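Local coordinates for nitroalkane oxidase (Podospora anserina, PDB 3MKH), which oxidises primary and secondary nitroalkanes to aldehydes or ketones with FAD and molecular oxygen, releasing nitrite and hydrogen peroxide, at residues G73-S78 with A274-A279; S78-E83 with L330-A335; E84-E89 with T95-G100; H336-G341 with E350-A355. All coordinates share one frame; numbering follows the deposited sequence.

Interaction 1 (G73-S78 with A274-A279); sequences GTLIES and AVLVGA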
loop_
_atom_site.group_PDB
_atom_site.type_symbol
_atom_site.label_atom_id
_atom_site.label_comp_id
_atom_site.label_asym_id
_atom_site.label_seq_id
_atom_site.Cartn_x
_atom_site.Cartn_y
_atom_site.Cartn_z
ATOM N N GLY A 73 28.189 -23.901 7.363
ATOM C CA GLY A 73 27.392 -23.918 8.575
ATOM C C GLY A 73 25.904 -23.842 8.300
ATOM O O GLY A 73 25.428 -24.229 7.229
ATOM N N THR A 74 25.163 -23.323 9.267
ATOM C CA THR A 74 23.715 -23.271 9.152
ATOM C C THR A 74 23.290 -22.109 8.260
ATOM O O THR A 74 24.037 -21.149 8.060
ATOM C CB THR A 74 23.068 -23.073 10.520
ATOM O OG1 THR A 74 23.489 -21.812 11.040
ATOM C CG2 THR A 74 23.494 -24.187 11.484
ATOM N N LEU A 75 22.079 -22.203 7.730
ATOM C CA LEU A 75 21.508 -21.130 6.931
ATOM C C LEU A 75 21.329 -19.882 7.809
ATOM O O LEU A 75 21.478 -18.750 7.346
ATOM C CB LEU A 75 20.185 -21.608 6.332
ATOM C CG LEU A 75 19.720 -21.211 4.933
ATOM C CD1 LEU A 75 20.877 -21.000 3.939
ATOM C CD2 LEU A 75 18.702 -22.235 4.416
ATOM N N ILE A 76 21.022 -20.079 9.085
ATOM C CA ILE A 76 20.917 -18.943 10.004
ATOM C C ILE A 76 22.215 -18.123 10.042
ATOM O O ILE A 76 22.197 -16.893 9.974
ATOM C CB ILE A 76 20.583 -19.408 11.436
ATOM C CG1 ILE A 76 19.107 -19.759 11.560
ATOM C CG2 ILE A 76 20.890 -18.309 12.445
ATOM C CD1 ILE A 76 18.291 -18.614 12.142
ATOM N N GLU A 77 23.344 -18.806 10.163
ATOM C CA GLU A 77 24.640 -18.129 10.215
ATOM C C GLU A 77 24.968 -17.453 8.889
ATOM O O GLU A 77 25.570 -16.376 8.857
ATOM C CB GLU A 77 25.753 -19.117 10.616
ATOM C CG GLU A 77 25.880 -19.289 12.119
ATOM C CD GLU A 77 26.443 -20.645 12.543
ATOM O OE1 GLU A 77 26.603 -21.557 11.688
ATOM O OE2 GLU A 77 26.712 -20.798 13.753
ATOM N N SER A 78 24.583 -18.095 7.796
ATOM C CA SER A 78 24.701 -17.478 6.488
ATOM C C SER A 78 23.869 -16.202 6.403
ATOM O O SER A 78 24.310 -15.208 5.839
ATOM C CB SER A 78 24.269 -18.463 5.403
ATOM O OG SER A 78 25.263 -19.455 5.262
ATOM N N ALA A 274 16.820 -18.115 -1.702
ATOM C CA ALA A 274 15.653 -17.303 -1.331
ATOM C C ALA A 274 15.759 -16.791 0.114
ATOM O O ALA A 274 15.413 -15.642 0.411
ATOM C CB ALA A 274 14.357 -18.114 -1.520
ATOM N N VAL A 275 16.221 -17.656 1.010
ATOM C CA VAL A 275 16.417 -17.271 2.409
ATOM C C VAL A 275 17.453 -16.156 2.494
ATOM O O VAL A 275 17.282 -15.175 3.217
ATOM C CB VAL A 275 16.870 -18.482 3.280
ATOM C CG1 VAL A 275 17.187 -18.047 4.723
ATOM C CG2 VAL A 275 15.806 -19.590 3.272
ATOM N N LEU A 276 18.529 -16.306 1.728
ATOM C CA LEU A 276 19.641 -15.362 1.784
ATOM C C LEU A 276 19.275 -14.030 1.131
ATOM O O LEU A 276 19.791 -12.993 1.519
ATOM C CB LEU A 276 20.896 -15.966 1.155
ATOM C CG LEU A 276 21.835 -16.723 2.116
ATOM C CD1 LEU A 276 21.174 -17.175 3.415
ATOM C CD2 LEU A 276 22.570 -17.851 1.433
ATOM N N VAL A 277 18.376 -14.066 0.151
ATOM C CA VAL A 277 17.806 -12.839 -0.405
ATOM C C VAL A 277 16.990 -12.089 0.656
ATOM O O VAL A 277 16.993 -10.848 0.702
ATOM C CB VAL A 277 16.953 -13.103 -1.678
ATOM C CG1 VAL A 277 16.135 -11.852 -2.055
ATOM C CG2 VAL A 277 17.867 -13.513 -2.841
ATOM N N GLY A 278 16.307 -12.842 1.513
ATOM C CA GLY A 278 15.644 -12.253 2.666
ATOM C C GLY A 278 16.662 -11.450 3.460
ATOM O O GLY A 278 16.477 -10.261 3.768
ATOM N N ALA A 279 17.793 -12.085 3.731
ATOM C CA ALA A 279 18.818 -11.443 4.525
ATOM C C ALA A 279 19.437 -10.233 3.811
ATOM O O ALA A 279 19.803 -9.251 4.467
ATOM C CB ALA A 279 19.880 -12.443 4.952
#

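Interaction 2 (S78-E83 with L330-A335); sequences SAILVE and LTWKAA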
loop_
_atom_site.group_PDB
_atom_site.type_symbol
_atom_site.label_atom_id
_atom_site.label_comp_id
_atom_site.label_asym_id
_atom_site.label_seq_id
_atom_site.Cartn_x
_atom_site.Cartn_y
_atom_site.Cartn_z
ATOM N N SER A 78 24.583 -18.095 7.796
ATOM C CA SER A 78 24.701 -17.478 6.488
ATOM C C SER A 78 23.869 -16.202 6.403
ATOM O O SER A 78 24.310 -15.208 5.839
ATOM C CB SER A 78 24.269 -18.463 5.403
ATOM O OG SER A 78 25.263 -19.455 5.262
ATOM N N ALA A 79 22.666 -16.232 6.967
ATOM C CA ALA A 79 21.789 -15.065 6.931
ATOM C C ALA A 79 22.404 -13.918 7.721
ATOM O O ALA A 79 22.273 -12.751 7.346
ATOM C CB ALA A 79 20.405 -15.407 7.467
ATOM N N ILE A 80 23.084 -14.256 8.814
ATOM C CA ILE A 80 23.758 -13.249 9.624
ATOM C C ILE A 80 24.886 -12.599 8.827
ATOM O O ILE A 80 24.990 -11.375 8.756
ATOM C CB ILE A 80 24.275 -13.847 10.957
ATOM C CG1 ILE A 80 23.081 -14.156 11.871
ATOM C CG2 ILE A 80 25.277 -12.896 11.612
ATOM C CD1 ILE A 80 23.393 -15.076 13.067
ATOM N N LEU A 81 25.709 -13.417 8.191
ATOM C CA LEU A 81 26.802 -12.888 7.386
ATOM C C LEU A 81 26.272 -12.003 6.253
ATOM O O LEU A 81 26.756 -10.886 6.028
ATOM C CB LEU A 81 27.637 -14.038 6.811
ATOM C CG LEU A 81 28.664 -13.646 5.742
ATOM C CD1 LEU A 81 29.756 -12.786 6.347
ATOM C CD2 LEU A 81 29.273 -14.892 5.105
ATOM N N VAL A 82 25.288 -12.516 5.526
ATOM C CA VAL A 82 24.751 -11.801 4.367
ATOM C C VAL A 82 24.120 -10.447 4.742
ATOM O O VAL A 82 24.309 -9.449 4.034
ATOM C CB VAL A 82 23.741 -12.675 3.585
ATOM C CG1 VAL A 82 23.023 -11.854 2.545
ATOM C CG2 VAL A 82 24.466 -13.846 2.923
ATOM N N GLU A 83 23.383 -10.411 5.852
ATOM C CA GLU A 83 22.766 -9.167 6.305
ATOM C C GLU A 83 23.843 -8.113 6.571
ATOM O O GLU A 83 23.749 -6.970 6.108
ATOM C CB GLU A 83 21.893 -9.378 7.574
ATOM C CG GLU A 83 21.390 -8.046 8.180
ATOM C CD GLU A 83 20.766 -8.173 9.583
ATOM O OE1 GLU A 83 20.443 -9.302 10.004
ATOM O OE2 GLU A 83 20.608 -7.127 10.266
ATOM N N LEU A 330 11.213 -13.097 10.029
ATOM C CA LEU A 330 10.756 -14.011 8.989
ATOM C C LEU A 330 11.931 -14.732 8.325
ATOM O O LEU A 330 11.888 -15.947 8.121
ATOM C CB LEU A 330 9.913 -13.273 7.927
ATOM C CG LEU A 330 9.463 -14.187 6.773
ATOM C CD1 LEU A 330 8.694 -15.368 7.313
ATOM C CD2 LEU A 330 8.619 -13.440 5.746
ATOM N N THR A 331 12.982 -13.982 7.984
ATOM C CA THR A 331 14.154 -14.596 7.367
ATOM C C THR A 331 14.752 -15.684 8.277
ATOM O O THR A 331 15.119 -16.761 7.810
ATOM C CB THR A 331 15.234 -13.553 7.009
ATOM O OG1 THR A 331 14.741 -12.708 5.965
ATOM C CG2 THR A 331 16.500 -14.238 6.521
ATOM N N TRP A 332 14.874 -15.394 9.570
ATOM C CA TRP A 332 15.466 -16.376 10.498
ATOM C C TRP A 332 14.562 -17.601 10.696
ATOM O O TRP A 332 15.039 -18.734 10.812
ATOM C CB TRP A 332 15.803 -15.721 11.835
ATOM C CG TRP A 332 17.018 -14.816 11.762
ATOM C CD1 TRP A 332 17.660 -14.383 10.631
ATOM C CD2 TRP A 332 17.738 -14.255 12.866
ATOM N NE1 TRP A 332 18.732 -13.581 10.966
ATOM C CE2 TRP A 332 18.802 -13.489 12.330
ATOM C CE3 TRP A 332 17.592 -14.329 14.256
ATOM C CZ2 TRP A 332 19.707 -12.797 13.137
ATOM C CZ3 TRP A 332 18.489 -13.635 15.057
ATOM C CH2 TRP A 332 19.536 -12.884 14.492
ATOM N N LYS A 333 13.254 -17.377 10.737
ATOM C CA LYS A 333 12.318 -18.505 10.802
ATOM C C LYS A 333 12.499 -19.430 9.591
ATOM O O LYS A 333 12.592 -20.656 9.732
ATOM C CB LYS A 333 10.865 -18.013 10.926
ATOM C CG LYS A 333 9.816 -19.097 10.710
ATOM C CD LYS A 333 9.886 -20.199 11.763
ATOM C CE LYS A 333 8.917 -21.362 11.394
ATOM N NZ LYS A 333 8.863 -22.474 12.388
ATOM N N ALA A 334 12.548 -18.842 8.397
ATOM C CA ALA A 334 12.747 -19.614 7.177
ATOM C C ALA A 334 14.101 -20.319 7.197
ATOM O O ALA A 334 14.207 -21.468 6.781
ATOM C CB ALA A 334 12.638 -18.710 5.930
ATOM N N ALA A 335 15.141 -19.623 7.654
ATOM C CA ALA A 335 16.463 -20.240 7.749
ATOM C C ALA A 335 16.396 -21.480 8.655
ATOM O O ALA A 335 16.932 -22.549 8.336
ATOM C CB ALA A 335 17.461 -19.254 8.295
HETATM O O HOH W 1 20.146 -11.869 9.049
#

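Interaction 3 (E84-E89 with T95-G100); sequences ECYSVE and TIFATG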
loop_
_atom_site.group_PDB
_atom_site.type_symbol
_atom_site.label_atom_id
_atom_site.label_comp_id
_atom_site.label_asym_id
_atom_site.label_seq_id
_atom_site.Cartn_x
_atom_site.Cartn_y
_atom_site.Cartn_z
ATOM N N GLU A 84 24.869 -8.500 7.323
ATOM C CA GLU A 84 25.938 -7.575 7.628
ATOM C C GLU A 84 26.635 -7.085 6.344
ATOM O O GLU A 84 26.860 -5.885 6.173
ATOM C CB GLU A 84 26.946 -8.221 8.595
ATOM C CG GLU A 84 28.162 -7.329 8.907
ATOM C CD GLU A 84 27.782 -5.992 9.557
ATOM O OE1 GLU A 84 26.696 -5.882 10.179
ATOM O OE2 GLU A 84 28.584 -5.051 9.449
ATOM N N CYS A 85 26.979 -8.005 5.444
ATOM C CA CYS A 85 27.687 -7.612 4.222
ATOM C C CYS A 85 26.868 -6.659 3.365
ATOM O O CYS A 85 27.394 -5.655 2.871
ATOM C CB CYS A 85 28.118 -8.829 3.402
ATOM S SG CYS A 85 29.399 -9.777 4.206
ATOM N N TYR A 86 25.584 -6.956 3.207
ATOM C CA TYR A 86 24.707 -6.092 2.436
ATOM C C TYR A 86 24.438 -4.735 3.076
ATOM O O TYR A 86 24.149 -3.760 2.377
ATOM C CB TYR A 86 23.390 -6.795 2.058
ATOM C CG TYR A 86 23.375 -7.179 0.606
ATOM C CD1 TYR A 86 24.327 -8.064 0.110
ATOM C CD2 TYR A 86 22.461 -6.629 -0.279
ATOM C CE1 TYR A 86 24.358 -8.413 -1.217
ATOM C CE2 TYR A 86 22.489 -6.972 -1.638
ATOM C CZ TYR A 86 23.443 -7.869 -2.084
ATOM O OH TYR A 86 23.505 -8.246 -3.403
ATOM N N SER A 87 24.543 -4.656 4.395
ATOM C CA SER A 87 24.355 -3.376 5.047
ATOM C C SER A 87 25.559 -2.480 4.771
ATOM O O SER A 87 25.509 -1.279 5.008
ATOM C CB SER A 87 24.160 -3.549 6.561
ATOM O OG SER A 87 25.401 -3.780 7.222
ATOM N N VAL A 88 26.639 -3.070 4.271
ATOM C CA VAL A 88 27.891 -2.338 4.100
ATOM C C VAL A 88 28.295 -2.121 2.642
ATOM O O VAL A 88 28.562 -1.002 2.239
ATOM C CB VAL A 88 29.067 -3.024 4.843
ATOM C CG1 VAL A 88 30.390 -2.358 4.476
ATOM C CG2 VAL A 88 28.846 -2.982 6.358
ATOM N N GLU A 89 28.356 -3.190 1.856
ATOM C CA GLU A 89 28.773 -3.067 0.454
ATOM C C GLU A 89 28.166 -4.202 -0.356
ATOM O O GLU A 89 28.755 -5.284 -0.489
ATOM C CB GLU A 89 30.315 -3.002 0.333
ATOM C CG GLU A 89 30.907 -3.330 -1.054
ATOM C CD GLU A 89 30.325 -2.498 -2.170
ATOM O OE1 GLU A 89 29.777 -1.408 -1.894
ATOM O OE2 GLU A 89 30.410 -2.938 -3.336
ATOM N N THR A 95 29.295 -10.681 -5.587
ATOM C CA THR A 95 30.241 -11.485 -6.368
ATOM C C THR A 95 30.692 -12.707 -5.569
ATOM O O THR A 95 30.737 -13.830 -6.089
ATOM C CB THR A 95 31.438 -10.646 -6.826
ATOM O OG1 THR A 95 30.968 -9.663 -7.752
ATOM C CG2 THR A 95 32.485 -11.507 -7.523
ATOM N N ILE A 96 30.990 -12.485 -4.295
ATOM C CA ILE A 96 31.337 -13.575 -3.401
ATOM C C ILE A 96 30.175 -14.535 -3.194
ATOM O O ILE A 96 30.334 -15.741 -3.345
ATOM C CB ILE A 96 31.847 -13.041 -2.054
ATOM C CG1 ILE A 96 33.115 -12.225 -2.277
ATOM C CG2 ILE A 96 32.120 -14.185 -1.093
ATOM C CD1 ILE A 96 33.580 -11.452 -1.054
ATOM N N PHE A 97 29.006 -14.016 -2.845
ATOM C CA PHE A 97 27.851 -14.886 -2.617
ATOM C C PHE A 97 27.456 -15.676 -3.865
ATOM O O PHE A 97 26.964 -16.806 -3.775
ATOM C CB PHE A 97 26.655 -14.073 -2.096
ATOM C CG PHE A 97 26.941 -13.342 -0.814
ATOM C CD1 PHE A 97 27.883 -13.840 0.079
ATOM C CD2 PHE A 97 26.275 -12.168 -0.497
ATOM C CE1 PHE A 97 28.159 -13.180 1.266
ATOM C CE2 PHE A 97 26.538 -11.502 0.682
ATOM C CZ PHE A 97 27.484 -12.007 1.573
ATOM N N ALA A 98 27.670 -15.081 -5.035
ATOM C CA ALA A 98 27.308 -15.739 -6.295
ATOM C C ALA A 98 28.137 -17.010 -6.523
ATOM O O ALA A 98 27.653 -17.982 -7.104
ATOM C CB ALA A 98 27.484 -14.767 -7.467
ATOM N N THR A 99 29.378 -17.012 -6.061
ATOM C CA THR A 99 30.200 -18.231 -6.160
ATOM C C THR A 99 29.561 -19.293 -5.261
ATOM O O THR A 99 29.547 -20.469 -5.594
ATOM C CB THR A 99 31.659 -17.977 -5.744
ATOM O OG1 THR A 99 32.342 -17.284 -6.802
ATOM C CG2 THR A 99 32.402 -19.286 -5.434
ATOM N N GLY A 100 29.005 -18.866 -4.135
ATOM C CA GLY A 100 28.324 -19.798 -3.247
ATOM C C GLY A 100 27.098 -20.409 -3.905
ATOM O O GLY A 100 26.824 -21.600 -3.756
#

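Interaction 4 (H336-G341 with E350-A355); sequences HAMENG and ELALAA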
loop_
_atom_site.group_PDB
_atom_site.type_symbol
_atom_site.label_atom_id
_atom_site.label_comp_id
_atom_site.label_asym_id
_atom_site.label_seq_id
_atom_site.Cartn_x
_atom_site.Cartn_y
_atom_site.Cartn_z
ATOM N N HIS A 336 15.733 -21.329 9.795
ATOM C CA HIS A 336 15.670 -22.416 10.768
ATOM C C HIS A 336 14.821 -23.577 10.241
ATOM O O HIS A 336 15.226 -24.743 10.315
ATOM C CB HIS A 336 15.137 -21.905 12.105
ATOM C CG HIS A 336 15.151 -22.937 13.186
ATOM N ND1 HIS A 336 14.033 -23.658 13.545
ATOM C CD2 HIS A 336 16.165 -23.401 13.960
ATOM C CE1 HIS A 336 14.351 -24.505 14.513
ATOM N NE2 HIS A 336 15.639 -24.366 14.785
ATOM N N ALA A 337 13.645 -23.266 9.701
ATOM C CA ALA A 337 12.750 -24.314 9.204
ATOM C C ALA A 337 13.338 -25.107 8.026
ATOM O O ALA A 337 13.155 -26.339 7.924
ATOM C CB ALA A 337 11.378 -23.718 8.837
ATOM N N MET A 338 14.047 -24.412 7.135
ATOM C CA MET A 338 14.637 -25.094 5.989
ATOM C C MET A 338 15.521 -26.252 6.439
ATOM O O MET A 338 15.585 -27.285 5.780
ATOM C CB MET A 338 15.452 -24.135 5.124
ATOM C CG MET A 338 14.607 -23.323 4.155
ATOM S SD MET A 338 13.802 -24.367 2.931
ATOM C CE MET A 338 15.193 -24.923 1.956
ATOM N N GLU A 339 16.207 -26.069 7.556
ATOM C CA GLU A 339 17.149 -27.086 8.032
ATOM C C GLU A 339 16.608 -27.970 9.173
ATOM O O GLU A 339 17.140 -29.051 9.419
ATOM C CB GLU A 339 18.501 -26.434 8.394
ATOM C CG GLU A 339 19.203 -25.863 7.145
ATOM C CD GLU A 339 20.558 -25.227 7.420
ATOM O OE1 GLU A 339 21.368 -25.137 6.472
ATOM O OE2 GLU A 339 20.813 -24.818 8.573
ATOM N N ASN A 340 15.551 -27.521 9.847
ATOM C CA ASN A 340 15.089 -28.205 11.061
ATOM C C ASN A 340 13.604 -28.525 11.123
ATOM O O ASN A 340 13.145 -29.149 12.086
ATOM C CB ASN A 340 15.469 -27.389 12.295
ATOM C CG ASN A 340 16.950 -27.151 12.380
ATOM O OD1 ASN A 340 17.711 -28.070 12.689
ATOM N ND2 ASN A 340 17.381 -25.926 12.059
ATOM N N GLY A 341 12.847 -28.095 10.116
ATOM C CA GLY A 341 11.403 -28.248 10.172
ATOM C C GLY A 341 10.810 -27.395 11.285
ATOM O O GLY A 341 11.442 -26.433 11.739
ATOM N N GLU A 350 7.982 -23.271 1.444
ATOM C CA GLU A 350 7.067 -22.132 1.430
ATOM C C GLU A 350 7.591 -20.939 2.235
ATOM O O GLU A 350 7.395 -19.784 1.842
ATOM C CB GLU A 350 5.666 -22.517 1.952
ATOM C CG GLU A 350 4.621 -21.440 1.623
ATOM C CD GLU A 350 3.321 -21.566 2.424
ATOM O OE1 GLU A 350 3.380 -21.923 3.619
ATOM O OE2 GLU A 350 2.237 -21.284 1.855
ATOM N N LEU A 351 8.240 -21.215 3.366
ATOM C CA LEU A 351 8.778 -20.140 4.198
ATOM C C LEU A 351 9.981 -19.458 3.546
ATOM O O LEU A 351 10.140 -18.248 3.666
ATOM C CB LEU A 351 9.157 -20.654 5.589
ATOM C CG LEU A 351 7.988 -21.149 6.458
ATOM C CD1 LEU A 351 8.477 -21.467 7.876
ATOM C CD2 LEU A 351 6.849 -20.140 6.492
ATOM N N ALA A 352 10.832 -20.232 2.875
ATOM C CA ALA A 352 11.961 -19.644 2.157
ATOM C C ALA A 352 11.448 -18.675 1.094
ATOM O O ALA A 352 11.895 -17.545 1.031
ATOM C CB ALA A 352 12.828 -20.724 1.513
ATOM N N LEU A 353 10.526 -19.139 0.258
ATOM C CA LEU A 353 9.866 -18.285 -0.734
ATOM C C LEU A 353 9.238 -17.039 -0.108
ATOM O O LEU A 353 9.361 -15.922 -0.643
ATOM C CB LEU A 353 8.791 -19.072 -1.476
ATOM C CG LEU A 353 9.296 -20.284 -2.261
ATOM C CD1 LEU A 353 8.143 -21.241 -2.589
ATOM C CD2 LEU A 353 9.990 -19.817 -3.519
ATOM N N ALA A 354 8.566 -17.220 1.023
ATOM C CA ALA A 354 7.955 -16.083 1.721
ATOM C C ALA A 354 8.983 -15.031 2.141
ATOM O O ALA A 354 8.751 -13.816 1.974
ATOM C CB ALA A 354 7.156 -16.563 2.943
ATOM N N ALA A 355 10.109 -15.479 2.699
ATOM C CA ALA A 355 11.123 -14.532 3.159
ATOM C C ALA A 355 11.632 -13.747 1.959
ATOM O O ALA A 355 11.774 -12.532 2.025
ATOM C CB ALA A 355 12.298 -15.242 3.866
#

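Interaction 1 (G73-S78 with A274-A279)
Leu75 and Leu276 meet with both side chains turned away from the usual staggered shapes. In Leu75 the first torsion is -143° and the second 32°, and Leu276 is likewise twisted off the staggered positions. The two side chains lie aslant, and their CD1 methyls come within 3.9 Å of each other. The CD1 of Leu276 also lies 3.9 Å from Ser78 CB. At Ser78 a small residue lets the leucine tip settle close to the helix backbone, and the backbones come near here, Ser78 CA lying 7.2 Å from Leu276 CA.

Leu75 has a second partner in Val275, which it faces tip to tip. Its CG is 4.1 Å from Val275 CG1, while its CD2 is the same distance from Val275 CG2, so both branches of the beta-branched residue bear on one leucine head.

On the far side of its first turn, helix 75-88 is started by a capping box. Thr74 OG1 accepts from Glu77 N at 3.1 Å, and a weaker return bond runs from Thr74 N to Glu77 OE1. Leu75 N, at this helix start, bonds to Glu339 OE2, while Leu276 also packs on Val82 and Val275 on Ala352. This layering of an N-terminal helix over a long C-terminal one is part of the interface between the N-terminal and C-terminal helical domains of the acyl-CoA dehydrogenase fold.

Interaction 2 (S78-E83 with L330-A335)
A water oxygen ties Trp332 to two groups of the facing helix. It accepts from the indole N-H, 2.9 Å from Trp332 NE1 and in the plane of the ring, and donates to Glu83 OE1 at 2.8 Å and, weakly, to the carbonyl of Ala79, 2.9 Å from its O. The contact belongs to the acyl-CoA dehydrogenase fold, where a helix of the N-terminal helical domain lies against one of the C-terminal helices. The two run roughly antiparallel, at 146°, with short-segment axes 10.8 Å apart at closest.

Besides the water, Glu83 OE1 is hydrogen-bonded to Tyr426 OH of the second subunit, and OE2 makes salt bridges to Arg286 and Arg328. Two arginines so close would probably keep this buried carboxylate ionised, and its many partners hold the group in position.

Closer to the helix backbones the meeting is apolar. Thr331 suits the position by splitting its two branches: OG1 turns back beside its own backbone N to bond Ala327 O, while CG2, anti to that N, points its methyl at Ala79 CB, 4.2 Å away. Alanine at 79 is small enough to take both this methyl and the pyrrole part of the indole. Farther out, Ile80 slants against the six-membered ring of Trp332, its CG1 lying 3.9 Å from Trp332 CZ2.

Interaction 3 (E84-E89 with T95-G100)
Phe97 points its ring rim-first at the last turns of helix 75-88, and the far end of the ring falls beside Cys85 and Tyr86. Phe97 CG lies opposite its own carbonyl carbon (chi1 -59°), which carries the ring out to Cys85. Its CZ is 3.7 Å from Cys85 CB and 3.9 Å from Cys85 SG. The sulfur stands 5.3 Å from the centroid of the Phe97 ring and 75° off the ring normal, a sulfur-aromatic contact made at the rim. Cysteine fits here because it is slim and polarisable.

Phe97 and Tyr86 run alongside each other with opposite headings and touch edge to edge, with Tyr86 CD1 4.1 Å from Phe97 CE2 and each atom near the plane of the other ring. They therefore do not stack. The phenol end of Tyr86 continues past the phenylalanine to His235, whose NE2 is hydrogen-bonded to its OH; the tyrosine side chain is about 7 Å from the bound FAD.

Beyond these side chains the chain turns: Cys85 O accepts from both Val88 N and Glu89 N, and Glu89 then serves as N-cap of the next helix, its OE2 bonded to Ala92 N. The contact thus lies within a hairpin of helices 75-88 and 90-109, with helix 9-33 touching Cys85 through Leu26 and helix 262-298 touching both aromatic side chains through Met280.

Interaction 4 (H336-G341 with E350-A355)
Apolar contacts join the helices through two pairs, Ala337 with Leu351 and Met338 with Ala352. Leu351 brings its CD1 to 3.8 Å from Ala337 CB, one partner long and the other short. In the second pair the roles are exchanged: Met338, bent at its second and third torsions (-65° and -69°), lays its SD 4.0 Å and its CG 4.1 Å from Ala352 CB. Methionine is flexible enough to fold in this way, and the alanines allow the helices to come near.

Hydrogen bonds finish the end of helix 311-340. Asn340 ND2 donates to His336 O at 3.0 Å, in the carbonyl plane and on a lone pair, while the same nitrogen lies 3.3 Å above one face of the His336 ring, offset toward its rim. Gly341 N donates to Ala337 O at 2.8 Å, and its positive phi, readily adopted by glycine, turns the chain out of the helix.

Charged and ring contacts lead to the second subunit: Glu350 forms a salt bridge with its Lys321, and His336 an edge-to-face contact with its His6. Helices 311-340 and 345-374 thus make a hairpin, with helix 262-298 touching Met338 and Ala352 through Val275, and helix 402-415 meeting Glu350 and Leu353.

Interactions 1, 2 and 3 follow helix 75-88 from its start to its end, whereas interaction 4 lies wholly among C-terminal helices. Interactions 1 and 2 share Ser78 and have centres about 4 Å apart; Val275 O lies 3.5 Å from Thr331 CG2. Interaction 4 adjoins both: Val275 CG2 is 3.6 Å from Ala352 CB, and Lys333 CE is 3.5 Å from Leu351 CD1. Val82 CG2, 3.8 Å from Phe97 CZ, leads on to interaction 3. Toward the active site, the Leu276 side chain is about 7 Å from that of Asp399, the probable proton acceptor. Interactions 2 and 4 border the second subunit of the homotetramer more extensively, while interaction 1 meets it through Ile76.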